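PDB 3JU2: uncharacterized protein SMc04130 from Sinorhizobium meliloti, which is of unknown function but binds a zinc ion and probably belongs with the xylose isomerase-like TIM barrel proteins. Local coordinates for residues L8-A13 with Q246-F251; A37-Q42 with G64-G69; C100-A105 with A141-H146; A176-H181 with A203-D208. One frame throughout, in Å; residues are numbered along the deposited sequence.

Interaction 1 (L8-A13 with Q246-F251); sequences LSINLA and QEVEIF. With ZN (zinc ion), chain D.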
loop_
_atom_site.group_PDB
_atom_site.type_symbol
_atom_site.label_atom_id
_atom_site.label_comp_id
_atom_site.label_asym_id
_atom_site.label_seq_id
_atom_site.Cartn_x
_atom_site.Cartn_y
_atom_site.Cartn_z
ATOM N N LEU A 8 -2.463 27.027 -7.412
ATOM C CA LEU A 8 -1.291 26.142 -7.484
ATOM C C LEU A 8 -0.298 26.458 -6.379
ATOM O O LEU A 8 0.029 27.621 -6.128
ATOM C CB LEU A 8 -0.611 26.226 -8.853
ATOM C CG LEU A 8 0.632 25.362 -9.137
ATOM C CD1 LEU A 8 0.323 23.870 -9.006
ATOM C CD2 LEU A 8 1.162 25.658 -10.519
ATOM N N SER A 9 0.153 25.407 -5.690
ATOM C CA SER A 9 1.221 25.527 -4.715
ATOM C C SER A 9 2.349 24.545 -5.073
ATOM O O SER A 9 2.104 23.508 -5.712
ATOM C CB SER A 9 0.710 25.254 -3.307
ATOM O OG SER A 9 1.723 25.431 -2.325
ATOM N N ILE A 10 3.572 24.886 -4.680
ATOM C CA ILE A 10 4.719 24.019 -4.920
ATOM C C ILE A 10 5.331 23.631 -3.592
ATOM O O ILE A 10 5.849 24.471 -2.838
ATOM C CB ILE A 10 5.803 24.658 -5.869
ATOM C CG1 ILE A 10 5.218 25.032 -7.240
ATOM C CG2 ILE A 10 7.060 23.764 -5.973
ATOM C CD1 ILE A 10 4.729 23.878 -8.150
ATOM N N ASN A 11 5.258 22.338 -3.291
ATOM C CA ASN A 11 6.014 21.795 -2.174
ATOM C C ASN A 11 7.475 21.773 -2.648
ATOM O O ASN A 11 7.776 21.219 -3.692
ATOM C CB ASN A 11 5.498 20.393 -1.817
ATOM C CG ASN A 11 6.236 19.771 -0.652
ATOM O OD1 ASN A 11 7.461 19.678 -0.660
ATOM N ND2 ASN A 11 5.485 19.295 0.349
ATOM N N LEU A 12 8.358 22.390 -1.880
ATOM C CA LEU A 12 9.728 22.687 -2.351
ATOM C C LEU A 12 10.630 21.458 -2.484
ATOM O O LEU A 12 11.735 21.543 -3.028
ATOM C CB LEU A 12 10.387 23.716 -1.450
ATOM C CG LEU A 12 9.687 25.068 -1.281
ATOM C CD1 LEU A 12 10.570 26.045 -0.525
ATOM C CD2 LEU A 12 9.213 25.664 -2.606
ATOM N N ALA A 13 10.154 20.315 -1.989
ATOM C CA ALA A 13 10.806 19.040 -2.270
ATOM C C ALA A 13 10.869 18.753 -3.761
ATOM O O ALA A 13 11.780 18.070 -4.205
ATOM C CB ALA A 13 10.131 17.922 -1.555
ATOM N N GLN A 246 -3.850 23.363 -4.754
ATOM C CA GLN A 246 -3.284 22.045 -4.995
ATOM C C GLN A 246 -1.757 22.164 -4.920
ATOM O O GLN A 246 -1.165 22.953 -5.653
ATOM C CB GLN A 246 -3.673 21.530 -6.370
ATOM C CG GLN A 246 -5.175 21.310 -6.534
ATOM C CD GLN A 246 -5.533 20.795 -7.880
ATOM O OE1 GLN A 246 -4.993 19.786 -8.351
ATOM N NE2 GLN A 246 -6.474 21.467 -8.521
ATOM N N GLU A 247 -1.144 21.363 -4.048
ATOM C CA GLU A 247 0.278 21.453 -3.742
ATOM C C GLU A 247 1.082 20.341 -4.422
ATOM O O GLU A 247 0.973 19.160 -4.076
ATOM C CB GLU A 247 0.473 21.474 -2.230
ATOM C CG GLU A 247 1.921 21.428 -1.718
ATOM C CD GLU A 247 2.004 21.087 -0.226
ATOM O OE1 GLU A 247 1.326 21.767 0.594
ATOM O OE2 GLU A 247 2.755 20.138 0.135
ATOM N N VAL A 248 1.885 20.730 -5.409
ATOM C CA VAL A 248 2.773 19.799 -6.100
ATOM C C VAL A 248 3.933 19.272 -5.236
ATOM O O VAL A 248 4.855 20.021 -4.866
ATOM C CB VAL A 248 3.344 20.402 -7.396
ATOM C CG1 VAL A 248 4.168 19.356 -8.145
ATOM C CG2 VAL A 248 2.230 20.867 -8.294
ATOM N N GLU A 249 3.896 17.967 -4.973
ATOM C CA GLU A 249 4.962 17.268 -4.238
ATOM C C GLU A 249 5.470 16.039 -5.005
ATOM O O GLU A 249 4.829 14.965 -5.037
ATOM C CB GLU A 249 4.488 16.890 -2.829
ATOM C CG GLU A 249 5.602 16.320 -1.933
ATOM C CD GLU A 249 5.089 15.927 -0.570
ATOM O OE1 GLU A 249 3.970 15.388 -0.518
ATOM O OE2 GLU A 249 5.783 16.162 0.443
ATOM N N ILE A 250 6.620 16.206 -5.655
ATOM C CA ILE A 250 7.190 15.176 -6.511
ATOM C C ILE A 250 8.585 14.819 -5.974
ATOM O O ILE A 250 9.405 15.709 -5.804
ATOM C CB ILE A 250 7.325 15.677 -7.980
ATOM C CG1 ILE A 250 5.934 15.915 -8.602
ATOM C CG2 ILE A 250 8.088 14.657 -8.822
ATOM C CD1 ILE A 250 5.986 16.672 -9.901
ATOM N N PHE A 251 8.825 13.544 -5.660
ATOM C CA PHE A 251 10.200 13.088 -5.381
ATOM C C PHE A 251 10.584 12.275 -6.588
ATOM O O PHE A 251 9.995 11.200 -6.838
ATOM C CB PHE A 251 10.318 12.213 -4.122
ATOM C CG PHE A 251 9.636 12.772 -2.886
ATOM C CD1 PHE A 251 9.601 14.137 -2.618
ATOM C CD2 PHE A 251 9.089 11.903 -1.952
ATOM C CE1 PHE A 251 8.968 14.633 -1.462
ATOM C CE2 PHE A 251 8.461 12.389 -0.793
ATOM C CZ PHE A 251 8.410 13.760 -0.550
HETATM ZN ZN ZN D . 2.235 14.751 0.434
#
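N11 and E247 meet side chain to side chain while their backbones close the barrel: strand 8-11, the first, lies parallel to strand 246-248, the last. The tight part is the backbone seam, where S9 N reaches Q246 O at 2.8 Å, V248 N reaches S9 O at 2.8 Å and N11 N reaches V248 O at 2.8 Å. On the face turned to the helices, L8 CD1 rests on V248 CG2 (3.6 Å), and the I10 side chain runs alongside V248, CD1 nearest its CB. On the inner face S9, E247 and N11 make a polar group. With CG anti to the backbone N (chi1 -180°), the N11 side chain slants across that of E247, and ND2 bonds in its own amide plane to the anti side of OE2 (2.9 Å), from out of the carboxylate plane. N11 OD1 accepts from A13 N in an Asx turn and from W39 NE1, which fixes the amide's rotation. E247 OE1 bonds to T63. Beyond E249, whose OE1 binds zinc at 2.1 Å, the packing is looser: A13 CB meets the partly exposed F251 ring at its edge, at CE1 (3.5 Å). Strand 35-37 continues the sheet beyond 8-11, strand 201-206 lies beside 246-248, and helix 261-276 covers L8, I10 and V248.

Interaction 2 (A37-Q42 with G64-G69); sequences APWRDQ and GLCRGG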
loop_
_atom_site.group_PDB
_atom_site.type_symbol
_atom_site.label_atom_id
_atom_site.label_comp_id
_atom_site.label_asym_id
_atom_site.label_seq_id
_atom_site.Cartn_x
_atom_site.Cartn_y
_atom_site.Cartn_z
ATOM N N ALA A 37 5.112 25.077 -0.032
ATOM C CA ALA A 37 5.265 24.327 1.202
ATOM C C ALA A 37 6.751 23.973 1.390
ATOM O O ALA A 37 7.266 23.070 0.730
ATOM C CB ALA A 37 4.407 23.083 1.201
ATOM N N PRO A 38 7.436 24.705 2.280
ATOM C CA PRO A 38 8.850 24.452 2.527
ATOM C C PRO A 38 9.060 23.338 3.533
ATOM O O PRO A 38 8.117 22.920 4.228
ATOM C CB PRO A 38 9.337 25.772 3.114
ATOM C CG PRO A 38 8.130 26.293 3.859
ATOM C CD PRO A 38 6.920 25.825 3.089
ATOM N N TRP A 39 10.304 22.870 3.612
ATOM C CA TRP A 39 10.702 21.839 4.558
ATOM C C TRP A 39 11.523 22.493 5.664
ATOM O O TRP A 39 12.173 23.526 5.446
ATOM C CB TRP A 39 11.474 20.713 3.839
ATOM C CG TRP A 39 10.557 19.811 3.033
ATOM C CD1 TRP A 39 9.742 20.175 1.991
ATOM C CD2 TRP A 39 10.350 18.409 3.225
ATOM N NE1 TRP A 39 9.049 19.085 1.529
ATOM C CE2 TRP A 39 9.399 17.990 2.274
ATOM C CE3 TRP A 39 10.880 17.463 4.110
ATOM C CZ2 TRP A 39 8.974 16.654 2.174
ATOM C CZ3 TRP A 39 10.456 16.149 4.009
ATOM C CH2 TRP A 39 9.498 15.760 3.058
ATOM N N ARG A 40 11.475 21.899 6.850
ATOM C CA ARG A 40 12.136 22.451 8.020
ATOM C C ARG A 40 13.658 22.606 7.852
ATOM O O ARG A 40 14.216 23.585 8.319
ATOM C CB ARG A 40 11.785 21.638 9.256
ATOM C CG ARG A 40 10.342 21.864 9.702
ATOM C CD ARG A 40 9.944 20.843 10.715
ATOM N NE ARG A 40 10.619 21.076 11.979
ATOM C CZ ARG A 40 10.753 20.166 12.933
ATOM N NH1 ARG A 40 10.257 18.949 12.766
ATOM N NH2 ARG A 40 11.375 20.478 14.061
ATOM N N ASP A 41 14.302 21.680 7.141
ATOM C CA ASP A 41 15.749 21.799 6.868
ATOM C C ASP A 41 16.107 22.958 5.920
ATOM O O ASP A 41 17.140 23.608 6.097
ATOM C CB ASP A 41 16.366 20.460 6.420
ATOM C CG ASP A 41 15.844 19.960 5.075
ATOM O OD1 ASP A 41 14.752 20.361 4.624
ATOM O OD2 ASP A 41 16.545 19.131 4.463
ATOM N N GLN A 42 15.228 23.229 4.955
ATOM C CA GLN A 42 15.351 24.377 4.042
ATOM C C GLN A 42 15.233 25.709 4.777
ATOM O O GLN A 42 15.958 26.666 4.481
ATOM C CB GLN A 42 14.296 24.307 2.933
ATOM C CG GLN A 42 14.370 23.044 2.106
ATOM C CD GLN A 42 13.277 22.960 1.071
ATOM O OE1 GLN A 42 12.102 23.166 1.374
ATOM N NE2 GLN A 42 13.653 22.641 -0.160
ATOM N N GLY A 64 1.478 24.411 3.786
ATOM C CA GLY A 64 1.946 23.485 4.778
ATOM C C GLY A 64 3.381 23.758 5.154
ATOM O O GLY A 64 4.098 24.349 4.397
ATOM N N LEU A 65 3.777 23.323 6.335
ATOM C CA LEU A 65 5.154 23.076 6.673
ATOM C C LEU A 65 5.443 21.589 6.804
ATOM O O LEU A 65 4.761 20.908 7.504
ATOM C CB LEU A 65 5.510 23.778 7.973
ATOM C CG LEU A 65 6.965 23.706 8.419
ATOM C CD1 LEU A 65 7.867 24.397 7.488
ATOM C CD2 LEU A 65 7.163 24.211 9.773
ATOM N N CYS A 66 6.448 21.119 6.074
ATOM C CA CYS A 66 6.905 19.745 6.197
ATOM C C CYS A 66 8.126 19.690 7.101
ATOM O O CYS A 66 8.958 20.597 7.095
ATOM C CB CYS A 66 7.242 19.168 4.821
ATOM S SG CYS A 66 5.842 19.085 3.681
ATOM N N ARG A 67 8.229 18.620 7.879
ATOM C CA ARG A 67 7.085 18.029 8.528
ATOM C C ARG A 67 7.320 17.809 10.015
ATOM O O ARG A 67 8.425 17.796 10.479
ATOM C CB ARG A 67 6.752 16.695 7.887
ATOM C CG ARG A 67 7.850 15.680 8.024
ATOM C CD ARG A 67 8.447 15.257 6.730
ATOM N NE ARG A 67 9.686 14.529 6.946
ATOM C CZ ARG A 67 9.976 13.356 6.413
ATOM N NH1 ARG A 67 11.130 12.783 6.677
ATOM N NH2 ARG A 67 9.120 12.749 5.605
ATOM N N GLY A 68 6.240 17.628 10.739
ATOM C CA GLY A 68 6.295 17.034 12.046
ATOM C C GLY A 68 5.956 15.568 12.041
ATOM O O GLY A 68 5.845 14.966 11.009
ATOM N N GLY A 69 5.808 15.000 13.218
ATOM C CA GLY A 69 5.479 13.603 13.369
ATOM C C GLY A 69 6.602 12.799 13.979
ATOM O O GLY A 69 7.269 13.227 14.863
#
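W39 lays its indole against C66 and R67. CG is anti to the carbonyl carbon (chi1 -75°), which swings the ring back over strand 61-69 although the CA-CB bond points away from it. W39 CB lies 4.1 Å from C66 O. The five-membered ring then takes C66 CB over one face, 3.5 Å from its centroid and 10° off the normal, a CH-pi contact, with SG over the same ring in a sulfur-aromatic contact. NE1 bonds to N11 OD1, CE2 has C66 CB at 3.5 Å, and at the far rim CZ3 sits over a face of the R67 guanidinium, 3.4 Å from NE, the two planes 44° apart. R67 NH2 in turn bonds to a glycerol, probably from the crystallisation liquor. Backbone bonds fix the strand beside W39: C66 N to P38 O (3.1 Å) and R40 N to C66 O (2.8 Å). R40 runs past C66 O and sends NH1, in its guanidinium plane, to R67 O (3.1 Å), while NH2 forms a salt bridge with D85. W39 is the N-cap residue of helix 40-46. The arrangement belongs to the C-terminal mouth of a TIM barrel, where a loop after the second strand borders the metal pocket, here through W39 packed against zinc ligand E249.

Interaction 3 (C100-A105 with A141-H146); sequences CLVLVA and AIEPLH. With ZN (zinc ion), chain D.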
loop_
_atom_site.group_PDB
_atom_site.type_symbol
_atom_site.label_atom_id
_atom_site.label_comp_id
_atom_site.label_asym_id
_atom_site.label_seq_id
_atom_site.Cartn_x
_atom_site.Cartn_y
_atom_site.Cartn_z
ATOM N N CYS A 100 -1.078 24.730 7.806
ATOM C CA CYS A 100 -1.043 23.541 8.662
ATOM C C CYS A 100 0.400 23.068 8.832
ATOM O O CYS A 100 1.270 23.406 8.023
ATOM C CB CYS A 100 -1.891 22.391 8.076
ATOM S SG CYS A 100 -1.290 21.779 6.482
ATOM N N LEU A 101 0.646 22.334 9.912
ATOM C CA LEU A 101 1.857 21.533 10.047
ATOM C C LEU A 101 1.528 20.105 9.626
ATOM O O LEU A 101 0.679 19.445 10.251
ATOM C CB LEU A 101 2.389 21.540 11.484
ATOM C CG LEU A 101 3.599 20.639 11.764
ATOM C CD1 LEU A 101 4.882 21.171 11.076
ATOM C CD2 LEU A 101 3.796 20.497 13.253
ATOM N N VAL A 102 2.199 19.634 8.570
ATOM C CA VAL A 102 2.015 18.268 8.076
ATOM C C VAL A 102 2.661 17.265 9.043
ATOM O O VAL A 102 3.803 17.445 9.446
ATOM C CB VAL A 102 2.595 18.099 6.620
ATOM C CG1 VAL A 102 2.548 16.628 6.140
ATOM C CG2 VAL A 102 1.855 18.997 5.639
ATOM N N LEU A 103 1.935 16.215 9.412
ATOM C CA LEU A 103 2.470 15.174 10.296
ATOM C C LEU A 103 2.651 13.847 9.561
ATOM O O LEU A 103 1.697 13.302 8.990
ATOM C CB LEU A 103 1.563 14.953 11.506
ATOM C CG LEU A 103 1.259 16.128 12.440
ATOM C CD1 LEU A 103 0.371 15.635 13.568
ATOM C CD2 LEU A 103 2.512 16.785 12.998
ATOM N N VAL A 104 3.887 13.353 9.577
ATOM C CA VAL A 104 4.223 12.032 9.030
ATOM C C VAL A 104 4.554 11.159 10.237
ATOM O O VAL A 104 5.500 11.430 10.981
ATOM C CB VAL A 104 5.383 12.103 8.024
ATOM C CG1 VAL A 104 5.852 10.700 7.639
ATOM C CG2 VAL A 104 4.958 12.903 6.784
ATOM N N ALA A 105 3.736 10.132 10.419
ATOM C CA ALA A 105 3.558 9.482 11.713
ATOM C C ALA A 105 4.824 8.873 12.341
ATOM O O ALA A 105 4.980 8.923 13.556
ATOM C CB ALA A 105 2.450 8.451 11.627
ATOM N N ALA A 141 -2.037 18.660 10.363
ATOM C CA ALA A 141 -2.522 17.844 9.258
ATOM C C ALA A 141 -1.851 16.476 9.271
ATOM O O ALA A 141 -0.652 16.353 8.976
ATOM C CB ALA A 141 -2.327 18.553 7.898
ATOM N N ILE A 142 -2.614 15.460 9.661
ATOM C CA ILE A 142 -2.148 14.079 9.556
ATOM C C ILE A 142 -2.110 13.729 8.079
ATOM O O ILE A 142 -3.125 13.804 7.385
ATOM C CB ILE A 142 -3.091 13.092 10.292
ATOM C CG1 ILE A 142 -3.150 13.437 11.793
ATOM C CG2 ILE A 142 -2.656 11.626 10.055
ATOM C CD1 ILE A 142 -4.200 12.641 12.533
ATOM N N GLU A 143 -0.941 13.341 7.587
ATOM C CA GLU A 143 -0.864 12.922 6.199
ATOM C C GLU A 143 -0.797 11.403 6.176
ATOM O O GLU A 143 0.257 10.836 6.522
ATOM C CB GLU A 143 0.351 13.546 5.500
ATOM C CG GLU A 143 0.552 13.013 4.097
ATOM C CD GLU A 143 1.681 13.713 3.351
ATOM O OE1 GLU A 143 2.636 14.214 3.981
ATOM O OE2 GLU A 143 1.620 13.726 2.119
ATOM N N PRO A 144 -1.917 10.735 5.808
ATOM C CA PRO A 144 -1.794 9.301 5.680
ATOM C C PRO A 144 -0.793 8.967 4.566
ATOM O O PRO A 144 -0.809 9.608 3.507
ATOM C CB PRO A 144 -3.199 8.853 5.284
ATOM C CG PRO A 144 -3.881 10.051 4.748
ATOM C CD PRO A 144 -3.286 11.204 5.475
ATOM N N LEU A 145 0.104 8.029 4.848
ATOM C CA LEU A 145 1.121 7.616 3.873
ATOM C C LEU A 145 0.767 6.306 3.226
ATOM O O LEU A 145 0.108 5.440 3.822
ATOM C CB LEU A 145 2.513 7.536 4.507
ATOM C CG LEU A 145 3.466 8.682 4.140
ATOM C CD1 LEU A 145 3.007 10.042 4.641
ATOM C CD2 LEU A 145 4.898 8.383 4.659
ATOM N N HIS A 146 1.197 6.152 1.981
ATOM C CA HIS A 146 1.031 4.897 1.281
ATOM C C HIS A 146 1.382 3.689 2.185
ATOM O O HIS A 146 2.386 3.720 2.916
ATOM C CB HIS A 146 1.929 4.856 0.038
ATOM C CG HIS A 146 1.489 3.840 -0.957
ATOM N ND1 HIS A 146 1.654 2.486 -0.760
ATOM C CD2 HIS A 146 0.843 3.976 -2.142
ATOM C CE1 HIS A 146 1.143 1.832 -1.791
ATOM N NE2 HIS A 146 0.665 2.715 -2.652
HETATM ZN ZN ZN D . 2.235 14.751 0.434
HETATM O O HOH W 1 1.276 10.207 8.916
#
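A beta-alpha-beta crossover of the TIM barrel joins these segments: strand 101-104, helix 115-136 and strand 140-142, the two strands lying side by side and parallel, with the zinc ligand E143 following the second. V102 and E143 meet within the barrel, where V102 CG1 lies 3.2 Å from E143 OE1 and the two side chains pass at a slant. The E143 chain is extended, with CG anti to the backbone N (chi1 174°), and this carries its carboxylate inward until OE2 binds the zinc ion at 2.1 Å. OE1 is turned from the metal toward the valines, V104 CG2 lying farther from it than V102 CG1. D178, H205 and E249 complete the metal site. Backbone bonds set the register: A141 N to L101 O (2.8 Å), L103 N to A141 O (2.6 Å) and E143 N to L103 O (3.0 Å). At the N-terminal end of strand 101-104, C100 SG packs on A141 CB at 3.7 Å; at the other end the V104 and L145 side chains cross at about a right angle, CG1 meeting CD2. On the outer side L103 faces helix 76-96 and I142 faces helix 159-169. H146, past the end of the strand, packs on P147 of the second subunit. Where the two segments diverge, one water bridges them: it donates to E143 O (2.7 Å) and to L103 O, and accepts from A105 N.

Interaction 4 (A176-H181 with A203-D208); sequences AIDVYH and AHHICD. With ZN (zinc ion), chain D.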
loop_
_atom_site.group_PDB
_atom_site.type_symbol
_atom_site.label_atom_id
_atom_site.label_comp_id
_atom_site.label_asym_id
_atom_site.label_seq_id
_atom_site.Cartn_x
_atom_site.Cartn_y
_atom_site.Cartn_z
ATOM N N ALA A 176 -4.035 15.985 5.576
ATOM C CA ALA A 176 -3.436 16.360 4.298
ATOM C C ALA A 176 -3.675 15.179 3.364
ATOM O O ALA A 176 -3.211 14.071 3.642
ATOM C CB ALA A 176 -1.927 16.624 4.453
ATOM N N ILE A 177 -4.451 15.395 2.309
ATOM C CA ILE A 177 -4.751 14.352 1.361
ATOM C C ILE A 177 -3.755 14.427 0.199
ATOM O O ILE A 177 -3.847 15.320 -0.642
ATOM C CB ILE A 177 -6.209 14.439 0.821
ATOM C CG1 ILE A 177 -7.215 14.405 1.983
ATOM C CG2 ILE A 177 -6.481 13.334 -0.219
ATOM C CD1 ILE A 177 -8.650 14.656 1.551
ATOM N N ASP A 178 -2.811 13.486 0.177
ATOM C CA ASP A 178 -1.835 13.361 -0.933
ATOM C C ASP A 178 -2.260 12.231 -1.846
ATOM O O ASP A 178 -2.343 11.057 -1.428
ATOM C CB ASP A 178 -0.426 13.116 -0.363
ATOM C CG ASP A 178 0.713 13.153 -1.447
ATOM O OD1 ASP A 178 0.516 12.875 -2.644
ATOM O OD2 ASP A 178 1.846 13.508 -1.061
ATOM N N VAL A 179 -2.512 12.552 -3.113
ATOM C CA VAL A 179 -2.965 11.552 -4.080
ATOM C C VAL A 179 -2.036 10.322 -4.189
ATOM O O VAL A 179 -2.509 9.217 -4.440
ATOM C CB VAL A 179 -3.242 12.169 -5.489
ATOM C CG1 VAL A 179 -4.301 13.292 -5.392
ATOM C CG2 VAL A 179 -1.926 12.675 -6.185
ATOM N N TYR A 180 -0.726 10.517 -3.973
ATOM C CA TYR A 180 0.248 9.421 -4.066
ATOM C C TYR A 180 -0.056 8.373 -2.998
ATOM O O TYR A 180 0.017 7.175 -3.258
ATOM C CB TYR A 180 1.681 9.927 -3.887
ATOM C CG TYR A 180 2.702 8.997 -4.496
ATOM C CD1 TYR A 180 2.839 8.918 -5.880
ATOM C CD2 TYR A 180 3.526 8.193 -3.691
ATOM C CE1 TYR A 180 3.773 8.047 -6.465
ATOM C CE2 TYR A 180 4.490 7.330 -4.261
ATOM C CZ TYR A 180 4.607 7.275 -5.651
ATOM O OH TYR A 180 5.526 6.438 -6.231
ATOM N N HIS A 181 -0.426 8.859 -1.825
ATOM C CA HIS A 181 -0.680 8.003 -0.676
ATOM C C HIS A 181 -2.051 7.320 -0.648
ATOM O O HIS A 181 -2.182 6.249 -0.067
ATOM C CB HIS A 181 -0.433 8.815 0.586
ATOM C CG HIS A 181 0.966 9.338 0.688
ATOM N ND1 HIS A 181 2.070 8.594 0.310
ATOM C CD2 HIS A 181 1.444 10.518 1.143
ATOM C CE1 HIS A 181 3.165 9.305 0.524
ATOM N NE2 HIS A 181 2.810 10.474 1.027
ATOM N N ALA A 203 -5.169 20.146 3.476
ATOM C CA ALA A 203 -4.277 20.257 2.319
ATOM C C ALA A 203 -4.562 19.190 1.291
ATOM O O ALA A 203 -5.116 18.127 1.612
ATOM C CB ALA A 203 -2.795 20.186 2.761
ATOM N N HIS A 204 -4.159 19.468 0.054
ATOM C CA HIS A 204 -4.310 18.536 -1.044
ATOM C C HIS A 204 -2.991 18.526 -1.837
ATOM O O HIS A 204 -2.568 19.561 -2.388
ATOM C CB HIS A 204 -5.513 18.947 -1.906
ATOM C CG HIS A 204 -5.694 18.137 -3.147
ATOM N ND1 HIS A 204 -6.423 18.599 -4.215
ATOM C CD2 HIS A 204 -5.283 16.888 -3.486
ATOM C CE1 HIS A 204 -6.435 17.690 -5.171
ATOM N NE2 HIS A 204 -5.746 16.642 -4.756
ATOM N N HIS A 205 -2.333 17.369 -1.871
ATOM C CA HIS A 205 -1.030 17.255 -2.559
ATOM C C HIS A 205 -1.197 16.480 -3.831
ATOM O O HIS A 205 -1.914 15.468 -3.872
ATOM C CB HIS A 205 0.038 16.575 -1.704
ATOM C CG HIS A 205 0.339 17.277 -0.418
ATOM N ND1 HIS A 205 1.321 16.841 0.442
ATOM C CD2 HIS A 205 -0.202 18.376 0.160
ATOM C CE1 HIS A 205 1.362 17.628 1.502
ATOM N NE2 HIS A 205 0.448 18.568 1.356
ATOM N N ILE A 206 -0.515 16.928 -4.867
ATOM C CA ILE A 206 -0.639 16.339 -6.168
ATOM C C ILE A 206 0.684 15.920 -6.802
ATOM O O ILE A 206 1.697 16.418 -6.460
ATOM C CB ILE A 206 -1.487 17.199 -7.106
ATOM C CG1 ILE A 206 -0.952 18.618 -7.168
ATOM C CG2 ILE A 206 -2.884 17.254 -6.627
ATOM C CD1 ILE A 206 -1.338 19.356 -8.405
ATOM N N CYS A 207 0.592 14.995 -7.736
ATOM C CA CYS A 207 1.670 14.250 -8.348
ATOM C C CYS A 207 1.006 13.079 -9.032
ATOM O O CYS A 207 -0.161 13.100 -9.192
ATOM C CB CYS A 207 2.701 13.794 -7.335
ATOM S SG CYS A 207 2.128 12.767 -6.069
ATOM N N ASP A 208 1.733 12.064 -9.439
ATOM C CA ASP A 208 1.129 10.954 -10.126
ATOM C C ASP A 208 1.803 9.649 -9.789
ATOM O O ASP A 208 2.911 9.617 -9.365
ATOM C CB ASP A 208 1.121 11.169 -11.634
ATOM C CG ASP A 208 -0.160 10.701 -12.307
ATOM O OD1 ASP A 208 -0.470 11.230 -13.356
ATOM O OD2 ASP A 208 -0.830 9.809 -11.824
HETATM ZN ZN ZN D . 2.235 14.751 0.434
#
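D178 OD2 is gripped twice, by the zinc ion at 2.0 Å and by R220 NH1, while its partner oxygen OD1 accepts from Y180 N (3.0 Å), approached from above the carboxylate plane. The capping bond marks D178 as the N-cap of helix 179-182, and the three contacts together fix the carboxylate's rotation. Across the contact H205 ND1 completes the pair of metal ligands, 2.3 Å from the zinc. The H205 ring leaves with CG anti to the carbonyl carbon (chi1 -60°), crossing D178 at about a right angle; carboxylate and ring planes are 60° apart, and D178 CG touches H205 CB at 3.5 Å. E143 and E249 complete the site, so three carboxylates and one imidazole hold the zinc; R220, bonded to D178 OD2, would offset part of their charge. Parallel backbone bonds hold the strands beneath: I177 N to A203 O, H205 N to I177 O (2.8 Å) and V179 N to H205 O (3.1 Å), the last carrying the pairing into the first turn of the helix. On the opposite face, the H204 ring turns its edge to I177 O and to V179 CG1, and ND1 bonds to R234. Beyond the strands, C207 SG packs against Y180 CB (3.6 Å) and lies obliquely to the ring, whose edge meets D208 O. The pair sits with strand 140-142 next to 173-178 and strand 246-248 next to 201-206, and helix 230-239 covers V179 and H204 from outside.

How the interactions relate
All four contacts lie in one eight-stranded parallel barrel. Interaction 1 joins the first and last strands and so closes it; interactions 2, 3 and 4 are nested within that span and follow one another along the chain. Neighbouring centres are close: about 9 Å between interactions 1 and 4, about 11 Å between 2 and 3 and between 3 and 4, and about 12 Å between 1 and 2. Strand pairing links them in turn, 8-11 with 35-37, where N11 also bonds to W39, 61-69 with 101-104, 140-142 with 173-178, and 201-206 with 246-248. Interactions 1, 3 and 4 supply the zinc ligands, and the 37-42 with 64-69 contact borders the same pocket, consistent with a metal-dependent site at the barrel mouth.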